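Local coordinates for protein melanophilin (PDB 2ZET) that links melanosome-bound RAB27A to the motor protein MYO5A as a Rab effector in melanosome transport, at residues Leu81-Arg86 / Val95-Ser100. Numbering follows the deposited sequence.
With ZN (zinc ion), chain H.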
loop_
_atom_site.group_PDB
_atom_site.type_symbol
_atom_site.label_atom_id
_atom_site.label_comp_id
_atom_site.label_asym_id
_atom_site.label_seq_id
_atom_site.Cartn_x
_atom_site.Cartn_y
_atom_site.Cartn_z
ATOM N N LEU B 81 39.469 4.916 -1.005
ATOM C CA LEU B 81 38.177 5.605 -0.969
ATOM C C LEU B 81 38.171 6.980 -0.320
ATOM O O LEU B 81 39.133 7.361 0.343
ATOM C CB LEU B 81 37.169 4.714 -0.259
ATOM C CG LEU B 81 37.132 3.309 -0.846
ATOM C CD1 LEU B 81 36.320 2.398 0.019
ATOM C CD2 LEU B 81 36.560 3.377 -2.240
ATOM N N LEU B 82 37.073 7.715 -0.518
ATOM C CA LEU B 82 36.902 9.048 0.058
ATOM C C LEU B 82 35.913 9.065 1.221
ATOM O O LEU B 82 35.658 10.106 1.818
ATOM C CB LEU B 82 36.441 10.048 -1.000
ATOM C CG LEU B 82 37.520 10.758 -1.811
ATOM C CD1 LEU B 82 36.882 11.912 -2.555
ATOM C CD2 LEU B 82 38.604 11.279 -0.894
ATOM N N ASN B 83 35.344 7.914 1.534
ATOM C CA ASN B 83 34.413 7.813 2.643
ATOM C C ASN B 83 35.105 6.972 3.706
ATOM O O ASN B 83 36.315 6.784 3.644
ATOM C CB ASN B 83 33.118 7.146 2.183
ATOM C CG ASN B 83 33.364 5.939 1.272
ATOM O OD1 ASN B 83 33.544 6.088 0.053
ATOM N ND2 ASN B 83 33.379 4.737 1.863
ATOM N N SER B 84 34.357 6.438 4.663
ATOM C CA SER B 84 34.992 5.653 5.708
ATOM C C SER B 84 34.316 4.354 6.125
ATOM O O SER B 84 33.145 4.326 6.485
ATOM C CB SER B 84 35.195 6.528 6.938
ATOM O OG SER B 84 35.965 5.848 7.903
ATOM N N ARG B 85 35.102 3.285 6.082
ATOM C CA ARG B 85 34.712 1.926 6.440
ATOM C C ARG B 85 33.566 1.856 7.464
ATOM O O ARG B 85 33.484 2.700 8.349
ATOM C CB ARG B 85 35.971 1.229 6.968
ATOM C CG ARG B 85 35.874 -0.243 7.235
ATOM C CD ARG B 85 37.267 -0.798 7.437
ATOM N NE ARG B 85 37.484 -1.300 8.786
ATOM C CZ ARG B 85 37.897 -2.534 9.059
ATOM N NH1 ARG B 85 38.139 -3.391 8.072
ATOM N NH2 ARG B 85 38.063 -2.917 10.317
ATOM N N ARG B 86 32.685 0.852 7.334
ATOM C CA ARG B 86 31.536 0.652 8.242
ATOM C C ARG B 86 31.233 -0.814 8.471
ATOM O O ARG B 86 31.466 -1.630 7.599
ATOM C CB ARG B 86 30.279 1.293 7.671
ATOM C CG ARG B 86 30.426 2.754 7.463
ATOM C CD ARG B 86 29.462 3.257 6.452
ATOM N NE ARG B 86 29.599 4.694 6.305
ATOM C CZ ARG B 86 28.673 5.464 5.748
ATOM N NH1 ARG B 86 27.553 4.916 5.290
ATOM N NH2 ARG B 86 28.852 6.781 5.661
ATOM N N VAL B 95 32.176 -2.713 4.998
ATOM C CA VAL B 95 31.927 -2.297 3.633
ATOM C C VAL B 95 32.084 -0.784 3.550
ATOM O O VAL B 95 32.014 -0.092 4.569
ATOM C CB VAL B 95 30.507 -2.667 3.198
ATOM C CG1 VAL B 95 30.285 -4.144 3.375
ATOM C CG2 VAL B 95 29.508 -1.901 4.023
ATOM N N CYS B 96 32.285 -0.269 2.339
ATOM C CA CYS B 96 32.453 1.163 2.163
ATOM C C CYS B 96 31.114 1.870 2.274
ATOM O O CYS B 96 30.064 1.231 2.288
ATOM C CB CYS B 96 33.116 1.480 0.809
ATOM S SG CYS B 96 32.116 1.329 -0.712
ATOM N N LYS B 97 31.165 3.193 2.368
ATOM C CA LYS B 97 29.958 4.002 2.467
ATOM C C LYS B 97 29.010 3.693 1.309
ATOM O O LYS B 97 27.812 3.479 1.502
ATOM C CB LYS B 97 30.325 5.494 2.446
ATOM C CG LYS B 97 29.128 6.461 2.513
ATOM C CD LYS B 97 29.548 7.932 2.379
ATOM C CE LYS B 97 28.332 8.844 2.216
ATOM N NZ LYS B 97 28.713 10.278 2.045
ATOM N N SER B 98 29.560 3.660 0.105
ATOM C CA SER B 98 28.768 3.409 -1.092
ATOM C C SER B 98 28.016 2.085 -1.091
ATOM O O SER B 98 26.982 1.961 -1.734
ATOM C CB SER B 98 29.676 3.473 -2.317
ATOM O OG SER B 98 30.651 4.497 -2.165
ATOM N N CYS B 99 28.530 1.100 -0.367
ATOM C CA CYS B 99 27.905 -0.216 -0.318
ATOM C C CYS B 99 27.145 -0.450 0.977
ATOM O O CYS B 99 26.676 -1.554 1.254
ATOM C CB CYS B 99 28.972 -1.301 -0.491
ATOM S SG CYS B 99 29.947 -1.163 -2.005
ATOM N N SER B 100 27.021 0.602 1.771
ATOM C CA SER B 100 26.332 0.514 3.048
ATOM C C SER B 100 25.046 1.314 3.033
ATOM O O SER B 100 24.839 2.148 2.159
ATOM C CB SER B 100 27.243 1.033 4.156
ATOM O OG SER B 100 27.756 2.314 3.834
HETATM ZN ZN ZN H . 32.305 -1.131 -1.317
#
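Arg86 and Val95 pair through their backbones, each residue giving one N-H and accepting one: Arg86 N lies 3.0 Å from Val95 O, and Val95 N lies 2.9 Å from Arg86 O. Two reciprocal bonds of this kind define an antiparallel hydrogen-bonded pair, here the rung that sets strand 86-87 against strand 94-95, immediately before the zinc-binding turn at residues 96-99. Cys99 N bonds to Cys96 O, and Ser100 N, just beyond, to Lys97 O. Both thiolates point into the metal site, Cys96 SG and Cys99 SG each 2.5 Å from zinc, and Cys71 and Cys74 complete the four-cysteine shell.

Side-chain contacts join the same two segments beyond the backbone pair. The Arg86 chain, extended from CG to NE, runs beside the Lys97 chain in the same direction, and Lys97 CG sits over one face of the guanidinium, toward its rim. It is thus the aliphatic part of the lysine that meets the flat cation, while the charged ends, Arg86 NH2 and Lys97 NZ, stay 5.0 Å apart. A weak bond from Arg86 NH1 to Ser100 OG is doubtful; Trp109 adds a cation-pi contact. Asn83 CB packs against Lys97 CB, and Leu81 CD1 meets Cys96 CB by apolar contact.

The contact sits where the two zinc sites interleave in the cross-brace of this FYVE-type finger: the hairpin between strands 86-87 and 94-95 carries Cys88 and Cys91 of the other site, and the turn leads into strand 100-101.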